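Local coordinates for uncharacterized protein Ta0194 (Thermoplasma acidophilum DSM 1728, PDB 3BDI), which is an uncharacterised member of the alpha/beta hydrolase superfamily, ABHD14 family, and probably acts as a serine-type hydrolase in the cytoplasm, at residues R19-D24 with L48-S53; S29-H34 with S102-A107; I55-Y60 with D202-L207; M41-A46 with P187-K192; D126-V131 with Q148-V153. All coordinates share one frame; numbering follows the deposited sequence. Where two conformers were deposited one is given.

Contact 1. Residues R19-D24 with L48-S53; sequences RKMVTD and LFNNYS
Where Met21 faces Phe49, the strand 19-21 passes 8.7 Å from the axis of helix 48-53, their N-to-C directions 29° apart and their CA atoms 6.2 Å from each other at that pair. Phe49 inserts its ring between helix and strand: CZ lies against CB of Arg19, CE2 approaches the Arg19 carbonyl, and CE1 is 3.5 Å from Arg19 NH1. The guanidinium stands steeply to the ring, the two planes 77° apart, and its charge is spent elsewhere, in salt bridges to Glu6 and Asp44. Met21, a selenomethionine, has CG anti to its backbone N (chi1 -175°), which puts CG beside Ser53; the bend farther out at chi3 sets CE, 3.3 Å from Asn50 OD1, and SE sits 3.7 Å from Ser53 CB. The Met21 and Phe49 CB atoms also touch, while Asn50 ND2 bonds to Asp47. An alanine in place of Phe49 would probably open a gap between Arg19 CB and the helix and leave Arg19 NH1 without the ring atom CE1 beside it. In this alpha/beta hydrolase fold the contact lays a short helix against an antiparallel strand near one side of the sheet. No direct hydrogen bond joins the segments: the union is mainly packing, with one water as the polar link, donating to Met21 O and accepting from Ser53 OG at 2.7 Å.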
# COMPACT_ATOMS: atom_id res chain seq x y z
N ARG A 19 -7.82 -3.53 -10.05
CA ARG A 19 -9.00 -2.66 -9.95
C ARG A 19 -8.53 -1.23 -9.92
O ARG A 19 -7.57 -0.91 -9.24
CB ARG A 19 -9.76 -2.98 -8.67
CG ARG A 19 -9.94 -4.48 -8.44
CD ARG A 19 -10.69 -4.75 -7.16
NE ARG A 19 -12.13 -4.51 -7.30
CZ ARG A 19 -12.92 -4.19 -6.28
NH1 ARG A 19 -12.41 -3.93 -5.09
NH2 ARG A 19 -14.23 -4.05 -6.49
N LYS A 20 -9.21 -0.35 -10.68
CA LYS A 20 -8.76 1.04 -10.71
C LYS A 20 -9.91 1.99 -10.89
O LYS A 20 -10.90 1.61 -11.47
CB LYS A 20 -7.71 1.27 -11.81
CG LYS A 20 -8.27 1.15 -13.21
CD LYS A 20 -7.18 1.23 -14.25
CE LYS A 20 -7.75 1.28 -15.66
NZ LYS A 20 -6.70 1.11 -16.74
N MSE A 21 -9.75 3.19 -10.36
CA MSE A 21 -10.69 4.30 -10.59
C MSE A 21 -9.86 5.53 -10.93
O MSE A 21 -9.19 6.08 -10.10
CB MSE A 21 -11.52 4.51 -9.34
CG MSE A 21 -12.61 5.57 -9.53
SE MSE A 21 -13.91 5.73 -8.11
CE MSE A 21 -15.05 4.24 -8.49
N VAL A 22 -9.90 5.88 -12.20
CA VAL A 22 -8.98 6.92 -12.67
C VAL A 22 -9.68 7.88 -13.64
O VAL A 22 -10.65 7.52 -14.28
CB VAL A 22 -7.76 6.27 -13.38
CG1 VAL A 22 -7.04 5.24 -12.44
CG2 VAL A 22 -8.20 5.60 -14.61
N THR A 23 -9.11 9.07 -13.75
CA THR A 23 -9.49 10.01 -14.81
C THR A 23 -8.20 10.72 -15.25
O THR A 23 -7.33 10.98 -14.42
CB THR A 23 -10.58 10.98 -14.31
OG1 THR A 23 -10.98 11.82 -15.40
CG2 THR A 23 -10.10 11.82 -13.13
N ASP A 24 -8.10 11.03 -16.55
CA ASP A 24 -6.88 11.59 -17.16
C ASP A 24 -6.48 12.95 -16.62
O ASP A 24 -5.34 13.35 -16.79
CB ASP A 24 -7.00 11.65 -18.70
N LEU A 48 -12.61 2.32 -0.61
CA LEU A 48 -11.41 3.15 -0.80
C LEU A 48 -11.30 3.79 -2.16
O LEU A 48 -10.75 4.87 -2.27
CB LEU A 48 -10.16 2.39 -0.44
CG LEU A 48 -10.01 1.88 0.99
CD1 LEU A 48 -8.63 1.25 1.21
CD2 LEU A 48 -10.21 3.03 1.97
N PHE A 49 -11.86 3.16 -3.19
CA PHE A 49 -11.74 3.75 -4.52
C PHE A 49 -12.51 5.06 -4.56
O PHE A 49 -11.95 6.09 -4.93
CB PHE A 49 -12.14 2.80 -5.67
CG PHE A 49 -11.34 1.53 -5.68
CD1 PHE A 49 -11.75 0.43 -4.91
CD2 PHE A 49 -10.20 1.43 -6.43
CE1 PHE A 49 -11.05 -0.75 -4.88
CE2 PHE A 49 -9.44 0.23 -6.38
CZ PHE A 49 -9.88 -0.84 -5.57
N ASN A 50 -13.77 5.02 -4.15
CA ASN A 50 -14.58 6.24 -4.13
C ASN A 50 -14.00 7.25 -3.16
O ASN A 50 -13.94 8.44 -3.48
CB ASN A 50 -16.05 5.97 -3.86
CG ASN A 50 -16.74 5.34 -5.00
OD1 ASN A 50 -16.73 5.88 -6.12
ND2 ASN A 50 -17.37 4.18 -4.75
N ASN A 51 -13.61 6.84 -1.97
CA ASN A 51 -13.11 7.81 -0.99
C ASN A 51 -11.81 8.52 -1.38
O ASN A 51 -11.62 9.71 -1.08
CB ASN A 51 -12.97 7.16 0.39
CG ASN A 51 -14.30 7.05 1.10
OD1 ASN A 51 -14.94 8.07 1.37
ND2 ASN A 51 -14.64 5.86 1.54
N TYR A 52 -10.89 7.81 -2.03
CA TYR A 52 -9.66 8.46 -2.50
C TYR A 52 -9.83 9.19 -3.79
O TYR A 52 -9.17 10.22 -4.00
CB TYR A 52 -8.50 7.49 -2.56
CG TYR A 52 -8.13 6.82 -1.25
CD1 TYR A 52 -8.45 7.40 -0.00
CD2 TYR A 52 -7.47 5.59 -1.22
CE1 TYR A 52 -8.13 6.77 1.17
CE2 TYR A 52 -7.12 4.98 -0.03
CZ TYR A 52 -7.47 5.56 1.18
OH TYR A 52 -7.13 4.88 2.31
N SER A 53 -10.73 8.73 -4.65
CA SER A 53 -11.04 9.44 -5.88
C SER A 53 -11.66 10.82 -5.62
O SER A 53 -11.45 11.76 -6.38
CB SER A 53 -11.97 8.59 -6.75
OG SER A 53 -12.16 9.19 -7.98
O HOH W 1 -9.83 8.75 -9.25

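Contact 2. Residues S29-H34 with S102-A107; sequences SIALFH and SVIMGA
Ile30 and Val103 cross at a slant where two parallel strands run side by side. Ile30 CG1 is anti to the backbone N (chi1 -172°), which sets it 3.9 Å from CG1 of Val103, and CD1 bears on the same valine branch. On that face the Leu32 bump CD2 fits against CB of Met105, a selenomethionine, at 4.0 Å and also meets its SE. Tyr52 of helix 48-53 touches Ile30, Leu32 and Met105 there. These are central strands of the alpha/beta hydrolase sheet, and 102-107 leads into what is probably the nucleophile elbow, with Gly106 at the start of its GxSxG pattern. Across the sheet, Phe33 turns its ring edge to the strand where Gly106 has no side chain: CD2 lies 3.3 Å from Met105 O, and CE2 nestles against CG2 of Ile104. Ala31 CB is a small bump next to Ile104 CG2. Five backbone bonds fix this register, the straightest from Met105 N to Ala31 O (176° at the hydrogen). Val103 O accepts from Ala31 N and Ser102 OG, which arrive on opposite faces of its plane.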
# COMPACT_ATOMS: atom_id res chain seq x y z
N SER A 29 -1.89 10.21 -7.84
CA SER A 29 -2.11 8.75 -7.85
C SER A 29 -1.83 8.12 -6.51
O SER A 29 -0.96 8.53 -5.72
CB SER A 29 -1.20 8.10 -8.90
OG SER A 29 -1.50 8.61 -10.19
N ILE A 30 -2.60 7.05 -6.23
CA ILE A 30 -2.34 6.19 -5.11
C ILE A 30 -2.57 4.73 -5.56
O ILE A 30 -3.49 4.43 -6.31
CB ILE A 30 -3.20 6.55 -3.84
CG1 ILE A 30 -2.74 5.72 -2.64
CG2 ILE A 30 -4.70 6.43 -4.15
CD1 ILE A 30 -3.42 6.13 -1.28
N ALA A 31 -1.66 3.88 -5.14
CA ALA A 31 -1.73 2.43 -5.42
C ALA A 31 -1.73 1.69 -4.09
O ALA A 31 -1.00 2.04 -3.17
CB ALA A 31 -0.53 1.99 -6.30
N LEU A 32 -2.58 0.67 -4.00
CA LEU A 32 -2.90 -0.08 -2.80
C LEU A 32 -2.45 -1.51 -2.93
O LEU A 32 -2.79 -2.17 -3.90
CB LEU A 32 -4.41 -0.09 -2.54
CG LEU A 32 -5.20 1.19 -2.77
CD1 LEU A 32 -6.69 1.00 -2.49
CD2 LEU A 32 -4.69 2.36 -2.00
N PHE A 33 -1.73 -2.00 -1.92
CA PHE A 33 -1.11 -3.36 -1.93
C PHE A 33 -1.56 -4.12 -0.70
O PHE A 33 -1.34 -3.72 0.42
CB PHE A 33 0.42 -3.25 -2.07
CG PHE A 33 0.83 -2.48 -3.28
CD1 PHE A 33 0.89 -3.08 -4.51
CD2 PHE A 33 1.06 -1.11 -3.20
CE1 PHE A 33 1.19 -2.35 -5.65
CE2 PHE A 33 1.36 -0.40 -4.33
CZ PHE A 33 1.44 -1.01 -5.54
N HIS A 34 -2.22 -5.26 -0.96
CA HIS A 34 -2.89 -6.04 0.06
C HIS A 34 -1.93 -6.90 0.92
O HIS A 34 -0.78 -7.17 0.59
CB HIS A 34 -3.97 -6.88 -0.61
CG HIS A 34 -3.44 -7.89 -1.55
ND1 HIS A 34 -2.83 -9.05 -1.12
CD2 HIS A 34 -3.39 -7.89 -2.90
CE1 HIS A 34 -2.40 -9.71 -2.19
NE2 HIS A 34 -2.73 -9.02 -3.28
N SER A 102 3.70 8.03 -7.46
CA SER A 102 2.47 7.70 -6.76
C SER A 102 2.68 7.65 -5.25
O SER A 102 3.76 7.34 -4.75
CB SER A 102 1.96 6.33 -7.30
OG SER A 102 0.66 6.01 -6.81
N VAL A 103 1.61 7.96 -4.53
CA VAL A 103 1.50 7.51 -3.13
C VAL A 103 1.31 5.98 -3.15
O VAL A 103 0.65 5.45 -4.06
CB VAL A 103 0.33 8.17 -2.40
CG1 VAL A 103 0.21 7.64 -0.98
CG2 VAL A 103 0.55 9.73 -2.34
N ILE A 104 1.97 5.28 -2.24
CA ILE A 104 1.77 3.82 -2.16
C ILE A 104 1.36 3.45 -0.74
O ILE A 104 1.95 3.92 0.25
CB ILE A 104 2.99 3.06 -2.69
CG1 ILE A 104 4.27 3.43 -1.94
CG2 ILE A 104 3.12 3.30 -4.20
CD1 ILE A 104 5.52 2.67 -2.43
N MSE A 105 0.29 2.67 -0.67
CA MSE A 105 -0.24 2.17 0.58
C MSE A 105 -0.12 0.67 0.60
O MSE A 105 -0.33 0.04 -0.43
CB MSE A 105 -1.72 2.55 0.70
CG MSE A 105 -2.44 1.85 1.84
SE MSE A 105 -4.21 2.59 2.14
CE MSE A 105 -5.17 0.93 2.24
N GLY A 106 0.27 0.12 1.74
CA GLY A 106 0.36 -1.32 1.89
C GLY A 106 -0.11 -1.76 3.25
O GLY A 106 0.22 -1.15 4.29
N ALA A 107 -0.83 -2.89 3.27
CA ALA A 107 -1.24 -3.52 4.50
C ALA A 107 -0.42 -4.78 4.75
O ALA A 107 -0.29 -5.63 3.90
CB ALA A 107 -2.71 -3.90 4.43

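Contact 3. Residues I55-Y60 with D202-L207; sequences IGYNVY and DFLRNL
Ile55 and Arg205 mark the nearest backbone approach, their CA atoms 6.9 Å apart, where the turn entering strand 57-62 meets the last turn of the C-terminal helix 193-205. The entering turn holds the Schellman motif that ends helix 48-53: Gly56, with positive phi, is its C-prime residue, Tyr57 N bonding to Tyr52 O and Gly56 N to Ser53 O. The contact thus joins a helix-to-strand connection of the alpha/beta hydrolase fold to the end of the chain. Ile55 sends out both branches. CD1 presses on Leu204 CB at 3.5 Å, the two side chains crossing at about a right angle, whereas CG2 lies over one face of the Arg205 guanidinium in the conformer given, 3.4 Å above its plane and offset toward the rim. The arginine chain is extended from CG to NE, and chi4 (-85°) turns the guanidinium to offer that face. Tyr57 crosses Leu204 at a slant: CE1 is 3.8 Å from Leu204 CB, and CD2 of the leucine approaches CZ and OH. Leu204 itself packs inward on Ile30 and Val103. At the chain terminus, Leu207 CD2 comes 3.8 Å from Tyr57 OH. Water 2 sits 2.8 Å from Tyr57 OH and donates a hydrogen bond to Leu204 O at 2.7 Å.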
# COMPACT_ATOMS: atom_id res chain seq x y z
N ILE A 55 -11.01 12.90 -3.38
CA ILE A 55 -9.98 13.91 -3.02
C ILE A 55 -8.93 14.02 -4.14
O ILE A 55 -7.80 14.44 -3.89
CB ILE A 55 -9.34 13.68 -1.59
CG1 ILE A 55 -8.67 12.32 -1.46
CG2 ILE A 55 -10.44 13.82 -0.51
CD1 ILE A 55 -7.76 12.14 -0.27
N GLY A 56 -9.29 13.62 -5.37
CA GLY A 56 -8.47 13.85 -6.56
C GLY A 56 -7.33 12.88 -6.87
O GLY A 56 -6.49 13.19 -7.71
N TYR A 57 -7.31 11.72 -6.21
CA TYR A 57 -6.35 10.65 -6.52
C TYR A 57 -6.90 9.64 -7.55
O TYR A 57 -8.04 9.18 -7.48
CB TYR A 57 -5.92 9.91 -5.24
CG TYR A 57 -4.95 10.65 -4.35
CD1 TYR A 57 -5.40 11.67 -3.48
CD2 TYR A 57 -3.59 10.39 -4.32
CE1 TYR A 57 -4.52 12.36 -2.65
CE2 TYR A 57 -2.71 11.08 -3.48
CZ TYR A 57 -3.15 12.12 -2.66
OH TYR A 57 -2.28 12.77 -1.81
N ASN A 58 -6.08 9.31 -8.55
CA ASN A 58 -6.27 8.10 -9.36
C ASN A 58 -5.88 6.93 -8.46
O ASN A 58 -4.83 6.95 -7.84
CB ASN A 58 -5.41 8.16 -10.62
CG ASN A 58 -6.03 9.02 -11.68
OD1 ASN A 58 -7.22 9.32 -11.64
ND2 ASN A 58 -5.24 9.36 -12.67
N VAL A 59 -6.75 5.91 -8.43
CA VAL A 59 -6.59 4.77 -7.50
C VAL A 59 -6.37 3.46 -8.27
O VAL A 59 -7.15 3.10 -9.13
CB VAL A 59 -7.80 4.63 -6.58
CG1 VAL A 59 -7.53 3.58 -5.49
CG2 VAL A 59 -8.16 5.99 -5.95
N TYR A 60 -5.32 2.75 -7.87
CA TYR A 60 -4.95 1.47 -8.51
C TYR A 60 -4.77 0.42 -7.43
O TYR A 60 -4.18 0.71 -6.40
CB TYR A 60 -3.61 1.61 -9.23
CG TYR A 60 -3.59 2.68 -10.30
CD1 TYR A 60 -3.30 4.00 -10.00
CD2 TYR A 60 -3.90 2.37 -11.60
CE1 TYR A 60 -3.29 4.97 -10.99
CE2 TYR A 60 -3.88 3.36 -12.60
CZ TYR A 60 -3.59 4.64 -12.26
OH TYR A 60 -3.58 5.65 -13.25
N ASP A 202 -7.55 12.24 5.68
CA ASP A 202 -6.95 13.43 6.27
C ASP A 202 -5.45 13.51 5.93
O ASP A 202 -4.94 14.58 5.55
CB ASP A 202 -7.14 13.40 7.76
CG ASP A 202 -6.65 14.62 8.41
OD1 ASP A 202 -7.32 15.68 8.29
OD2 ASP A 202 -5.58 14.52 8.97
N PHE A 203 -4.71 12.40 6.04
CA PHE A 203 -3.33 12.37 5.66
C PHE A 203 -3.10 12.76 4.21
O PHE A 203 -2.25 13.56 3.88
CB PHE A 203 -2.76 10.96 5.92
CG PHE A 203 -1.37 10.74 5.41
CD1 PHE A 203 -0.26 11.23 6.09
CD2 PHE A 203 -1.12 10.01 4.27
CE1 PHE A 203 0.98 11.02 5.59
CE2 PHE A 203 0.14 9.80 3.80
CZ PHE A 203 1.19 10.31 4.48
N LEU A 204 -3.88 12.17 3.30
CA LEU A 204 -3.70 12.43 1.88
C LEU A 204 -4.06 13.86 1.53
O LEU A 204 -3.41 14.48 0.65
CB LEU A 204 -4.55 11.44 1.04
CG LEU A 204 -4.12 10.01 1.12
CD1 LEU A 204 -5.13 9.03 0.45
CD2 LEU A 204 -2.74 9.81 0.43
N ARG A 205 -5.08 14.42 2.17
CA ARG A 205 -5.46 15.81 1.87
C ARG A 205 -4.26 16.74 2.12
O ARG A 205 -4.03 17.70 1.41
CB ARG A 205 -6.68 16.29 2.68
CG ARG A 205 -8.12 15.83 2.16
CD ARG A 205 -9.32 16.52 2.86
NE ARG A 205 -10.65 16.16 2.31
CZ ARG A 205 -11.25 16.75 1.25
NH1 ARG A 205 -10.69 17.74 0.55
NH2 ARG A 205 -12.45 16.30 0.90
N ASN A 206 -3.46 16.38 3.14
CA ASN A 206 -2.47 17.30 3.73
C ASN A 206 -1.07 16.97 3.32
O ASN A 206 -0.09 17.52 3.88
CB ASN A 206 -2.62 17.31 5.25
CG ASN A 206 -3.84 18.05 5.67
OD1 ASN A 206 -3.99 19.19 5.31
ND2 ASN A 206 -4.76 17.39 6.38
N LEU A 207 -0.97 16.11 2.32
CA LEU A 207 0.33 15.67 1.78
C LEU A 207 0.96 16.77 0.95
O LEU A 207 0.37 17.33 0.03
CB LEU A 207 0.18 14.34 0.98
CG LEU A 207 1.44 13.51 0.72
CD1 LEU A 207 2.23 13.24 1.94
CD2 LEU A 207 1.01 12.18 0.10
OXT LEU A 207 2.11 17.17 1.21
O HOH W 2 -3.53 15.28 -1.94

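Contact 4. Residues M41-A46 with P187-K192; sequences MDWDKA and PVYIEK. Unlike the reference sequence in segment 187-192: Glu191 (reference Lys).
Trp43 turns the edge of its six-membered ring to the face of Tyr189 in a tilted edge-to-face pair, centroids 4.9 Å apart and planes at 55°. The touching atom is CZ3, which stands 3.6 Å above the centre of the tyrosine ring, while Pro187 C lies over the rim of the opposite face. Tyr189 CG sits between its backbone N and carbonyl carbon (chi1 49°), which sets CG beside Trp43 CZ3; Phe38 and Ala107 also border the ring. A leucine in place of Tyr189 would probably deprive the Trp43 edge of its flat aromatic partner and disturb the packing on Ala107. Farther out, Lys45 bends at chi2 and chi4, and NZ donates to Ile190 O at 2.7 Å. Ala46 CB rests on Tyr189 O, which also accepts from water 3; this water donates to Asp42 O and accepts from Ala46 N. The contact ties the loop after strand 28-33 to the short helix following the probable catalytic His186, combining an aromatic interior with polar links that satisfy backbone carbonyls and the Ala46 N-H nearer the surface.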
# COMPACT_ATOMS: atom_id res chain seq x y z
N MSE A 41 -10.02 -7.10 -3.88
CA MSE A 41 -11.47 -7.04 -3.62
C MSE A 41 -11.79 -6.50 -2.23
O MSE A 41 -12.84 -5.88 -2.03
CB MSE A 41 -12.13 -8.41 -3.81
CG MSE A 41 -11.94 -9.01 -5.18
SE MSE A 41 -12.79 -7.97 -6.59
CE MSE A 41 -14.59 -8.17 -5.98
N ASP A 42 -10.88 -6.70 -1.28
CA ASP A 42 -11.21 -6.41 0.10
C ASP A 42 -11.20 -4.93 0.45
O ASP A 42 -11.71 -4.54 1.50
CB ASP A 42 -10.31 -7.22 1.01
CG ASP A 42 -10.64 -8.66 0.92
OD1 ASP A 42 -11.72 -9.05 1.45
OD2 ASP A 42 -9.90 -9.46 0.33
N TRP A 43 -10.68 -4.07 -0.42
CA TRP A 43 -10.74 -2.65 -0.27
C TRP A 43 -12.21 -2.15 -0.45
O TRP A 43 -12.46 -0.98 -0.16
CB TRP A 43 -9.83 -1.95 -1.31
CG TRP A 43 -8.40 -2.39 -1.35
CD1 TRP A 43 -7.75 -2.83 -2.47
CD2 TRP A 43 -7.42 -2.44 -0.28
NE1 TRP A 43 -6.45 -3.15 -2.17
CE2 TRP A 43 -6.22 -2.94 -0.84
CE3 TRP A 43 -7.47 -2.20 1.11
CZ2 TRP A 43 -5.06 -3.08 -0.10
CZ3 TRP A 43 -6.30 -2.35 1.84
CH2 TRP A 43 -5.10 -2.81 1.23
N ASP A 44 -13.11 -3.00 -0.92
CA ASP A 44 -14.54 -2.65 -1.01
C ASP A 44 -15.07 -2.30 0.38
O ASP A 44 -15.99 -1.49 0.51
CB ASP A 44 -15.40 -3.84 -1.52
CG ASP A 44 -15.36 -4.09 -3.01
OD1 ASP A 44 -14.83 -3.23 -3.72
OD2 ASP A 44 -15.94 -5.15 -3.39
N LYS A 45 -14.57 -2.95 1.43
CA LYS A 45 -15.22 -2.81 2.74
C LYS A 45 -15.16 -1.36 3.21
O LYS A 45 -16.10 -0.89 3.86
CB LYS A 45 -14.52 -3.73 3.75
CG LYS A 45 -15.04 -3.69 5.15
CD LYS A 45 -16.47 -4.22 5.28
CE LYS A 45 -17.04 -3.94 6.65
NZ LYS A 45 -16.27 -4.75 7.68
N ALA A 46 -14.05 -0.66 2.93
CA ALA A 46 -13.90 0.74 3.27
C ALA A 46 -14.13 1.68 2.11
O ALA A 46 -13.88 2.90 2.22
CB ALA A 46 -12.49 0.95 3.87
N PRO A 187 -6.11 -6.07 10.45
CA PRO A 187 -6.73 -5.48 9.20
C PRO A 187 -7.73 -4.30 9.44
O PRO A 187 -8.98 -4.42 9.45
CB PRO A 187 -7.48 -6.65 8.59
CG PRO A 187 -7.78 -7.46 9.65
CD PRO A 187 -6.78 -7.33 10.75
N VAL A 188 -7.13 -3.17 9.67
CA VAL A 188 -7.86 -2.06 10.17
C VAL A 188 -8.93 -1.57 9.21
O VAL A 188 -10.01 -1.11 9.61
CB VAL A 188 -6.88 -0.87 10.54
CG1 VAL A 188 -7.64 0.28 11.17
CG2 VAL A 188 -5.74 -1.35 11.49
N TYR A 189 -8.59 -1.64 7.92
CA TYR A 189 -9.45 -1.22 6.81
C TYR A 189 -10.66 -2.17 6.62
O TYR A 189 -11.54 -1.87 5.84
CB TYR A 189 -8.61 -1.10 5.50
CG TYR A 189 -7.78 -2.33 5.31
CD1 TYR A 189 -8.27 -3.45 4.66
CD2 TYR A 189 -6.53 -2.43 5.90
CE1 TYR A 189 -7.53 -4.62 4.59
CE2 TYR A 189 -5.81 -3.59 5.85
CZ TYR A 189 -6.29 -4.69 5.20
OH TYR A 189 -5.65 -5.92 5.14
N ILE A 190 -10.68 -3.29 7.34
CA ILE A 190 -11.84 -4.19 7.37
C ILE A 190 -12.60 -4.03 8.68
O ILE A 190 -13.84 -3.98 8.69
CB ILE A 190 -11.42 -5.65 7.19
CG1 ILE A 190 -10.96 -5.87 5.73
CG2 ILE A 190 -12.58 -6.61 7.48
CD1 ILE A 190 -10.30 -7.25 5.45
N GLU A 191 -11.90 -3.95 9.81
CA GLU A 191 -12.58 -3.97 11.08
C GLU A 191 -13.08 -2.60 11.54
O GLU A 191 -14.07 -2.52 12.23
CB GLU A 191 -11.66 -4.53 12.16
CG GLU A 191 -11.27 -5.96 11.91
CD GLU A 191 -10.35 -6.57 12.96
OE1 GLU A 191 -10.42 -6.13 14.14
OE2 GLU A 191 -9.64 -7.54 12.62
N LYS A 192 -12.39 -1.52 11.18
CA LYS A 192 -12.78 -0.14 11.51
C LYS A 192 -12.69 0.71 10.24
O LYS A 192 -11.91 1.66 10.15
CB LYS A 192 -11.93 0.44 12.65
CG LYS A 192 -12.25 -0.17 14.01
CD LYS A 192 -13.58 0.38 14.54
CE LYS A 192 -14.00 -0.27 15.82
NZ LYS A 192 -15.49 0.02 16.10
O HOH W 3 -11.35 -2.09 2.98

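Contact 5. Residues D126-V131 with Q148-V153; sequences DGIIAV and QKTLLV
Gln148 opens the contact by laying CB against Gly127 CA, with CG 4.0 Å from Gly127 N; its NE2 bonds to Val125 O. Lys149 gives its carbonyl to Ile128 N at 3.0 Å, the donor lying in the carbonyl plane, and its backbone N donates to water 4, which in turn donates to Asp126 O. Its NZ extends away to the C-terminal carboxylate of Leu207. Thr150 lies side by side with Ile128, OG1 3.7 Å from the isoleucine CD1; that hydroxyl donates to Gln148 O from above the carbonyl plane. Leu151 takes part in two backbone bonds, N to Ile128 O and O from Ala130 N (2.8 Å). Its CD2 lies 4.0 Å from Ile129 CG2, which is placed there by standing anti to the isoleucine backbone N, on the face covered by Phe203. Leu152 turns to the other face, with CD2 4.1 Å from Ala130 CB. Val153 N then bonds to Ala130 O, and its carbonyl touches Val131 CG1. The parallel strands, 7° apart, belong to a beta-alpha-beta unit with helix 140-143 between them. Backbone bonding pairs the inner N-H and C=O groups, the faces are mostly aliphatic, and the water and the Lys149 charge lie at the entry end.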
# COMPACT_ATOMS: atom_id res chain seq x y z
N ASP A 126 5.52 9.32 -3.76
CA ASP A 126 5.05 10.64 -3.29
C ASP A 126 4.71 10.66 -1.78
O ASP A 126 4.61 11.74 -1.18
CB ASP A 126 3.81 11.08 -4.04
CG ASP A 126 4.07 11.49 -5.48
OD1 ASP A 126 5.19 11.93 -5.78
OD2 ASP A 126 3.13 11.39 -6.31
N GLY A 127 4.52 9.48 -1.18
CA GLY A 127 4.11 9.34 0.22
C GLY A 127 3.85 7.87 0.47
O GLY A 127 3.64 7.10 -0.49
N ILE A 128 3.84 7.49 1.75
CA ILE A 128 3.63 6.08 2.17
C ILE A 128 2.48 6.02 3.16
O ILE A 128 2.42 6.84 4.09
CB ILE A 128 4.89 5.54 2.92
CG1 ILE A 128 6.10 5.49 1.98
CG2 ILE A 128 4.65 4.12 3.52
CD1 ILE A 128 7.39 5.20 2.70
N ILE A 129 1.59 5.03 2.99
CA ILE A 129 0.70 4.61 4.05
C ILE A 129 1.02 3.15 4.31
O ILE A 129 1.01 2.35 3.38
CB ILE A 129 -0.80 4.72 3.68
CG1 ILE A 129 -1.18 6.18 3.35
CG2 ILE A 129 -1.68 4.23 4.82
CD1 ILE A 129 -2.59 6.39 2.83
N ALA A 130 1.32 2.80 5.54
CA ALA A 130 1.65 1.42 5.89
C ALA A 130 0.84 1.02 7.08
O ALA A 130 0.89 1.66 8.15
CB ALA A 130 3.14 1.28 6.17
N VAL A 131 0.03 -0.01 6.90
CA VAL A 131 -0.87 -0.52 7.91
C VAL A 131 -0.20 -1.73 8.54
O VAL A 131 -0.17 -2.81 7.95
CB VAL A 131 -2.24 -0.91 7.33
CG1 VAL A 131 -3.28 -1.16 8.45
CG2 VAL A 131 -2.76 0.19 6.37
N GLN A 148 9.91 10.65 2.58
CA GLN A 148 8.49 10.83 2.30
C GLN A 148 7.65 10.98 3.55
O GLN A 148 7.96 10.35 4.59
CB GLN A 148 7.97 9.60 1.54
CG GLN A 148 8.32 9.60 0.04
CD GLN A 148 9.72 9.16 -0.29
OE1 GLN A 148 10.52 8.81 0.57
NE2 GLN A 148 10.03 9.16 -1.58
N LYS A 149 6.61 11.79 3.43
CA LYS A 149 5.53 11.81 4.42
C LYS A 149 5.03 10.37 4.51
O LYS A 149 4.70 9.78 3.48
CB LYS A 149 4.38 12.76 4.03
CG LYS A 149 4.72 14.26 4.25
CD LYS A 149 3.55 15.23 3.98
CE LYS A 149 4.02 16.67 4.16
NZ LYS A 149 2.98 17.71 3.88
N THR A 150 4.88 9.87 5.74
CA THR A 150 4.49 8.50 6.00
C THR A 150 3.41 8.44 7.08
O THR A 150 3.55 9.08 8.10
CB THR A 150 5.73 7.70 6.47
OG1 THR A 150 6.72 7.66 5.42
CG2 THR A 150 5.41 6.28 6.87
N LEU A 151 2.34 7.70 6.82
CA LEU A 151 1.33 7.39 7.79
C LEU A 151 1.45 5.92 8.15
O LEU A 151 1.40 5.05 7.28
CB LEU A 151 -0.06 7.65 7.20
CG LEU A 151 -1.29 7.28 8.05
CD1 LEU A 151 -1.35 8.19 9.26
CD2 LEU A 151 -2.57 7.34 7.22
N LEU A 152 1.64 5.67 9.44
CA LEU A 152 1.63 4.33 10.03
C LEU A 152 0.33 4.15 10.76
O LEU A 152 -0.06 4.95 11.62
CB LEU A 152 2.79 4.22 11.03
CG LEU A 152 4.19 4.38 10.43
CD1 LEU A 152 5.26 4.46 11.50
CD2 LEU A 152 4.57 3.30 9.45
N VAL A 153 -0.42 3.10 10.40
CA VAL A 153 -1.73 2.80 10.98
C VAL A 153 -1.63 1.46 11.65
O VAL A 153 -1.18 0.50 11.05
CB VAL A 153 -2.85 2.79 9.92
CG1 VAL A 153 -4.19 2.51 10.60
CG2 VAL A 153 -2.92 4.14 9.17
O HOH W 4 6.04 12.89 0.78

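Overall arrangement
Contacts 2 and 5 are the buried core: both pair parallel strands of one sheet, and strands 102-107 and 125-131 are neighbours in it, so backbone hydrogen bonds run on from one contact to the next. Contacts 1, 3 and 4 are partly buried. The first two join helices to a strand or its entry turn, and contact 4 a loop to a short helix, with packing, single waters and, in contact 4, one lysine-to-carbonyl bond. Tyr52 of contact 1 packs on Ile30 and Met105 of contact 2, and Trp43 of contact 4 reaches the same Met105. Salt bridges link the outer parts: Arg19 with Asp44, and Lys149 with the Leu207 carboxylate.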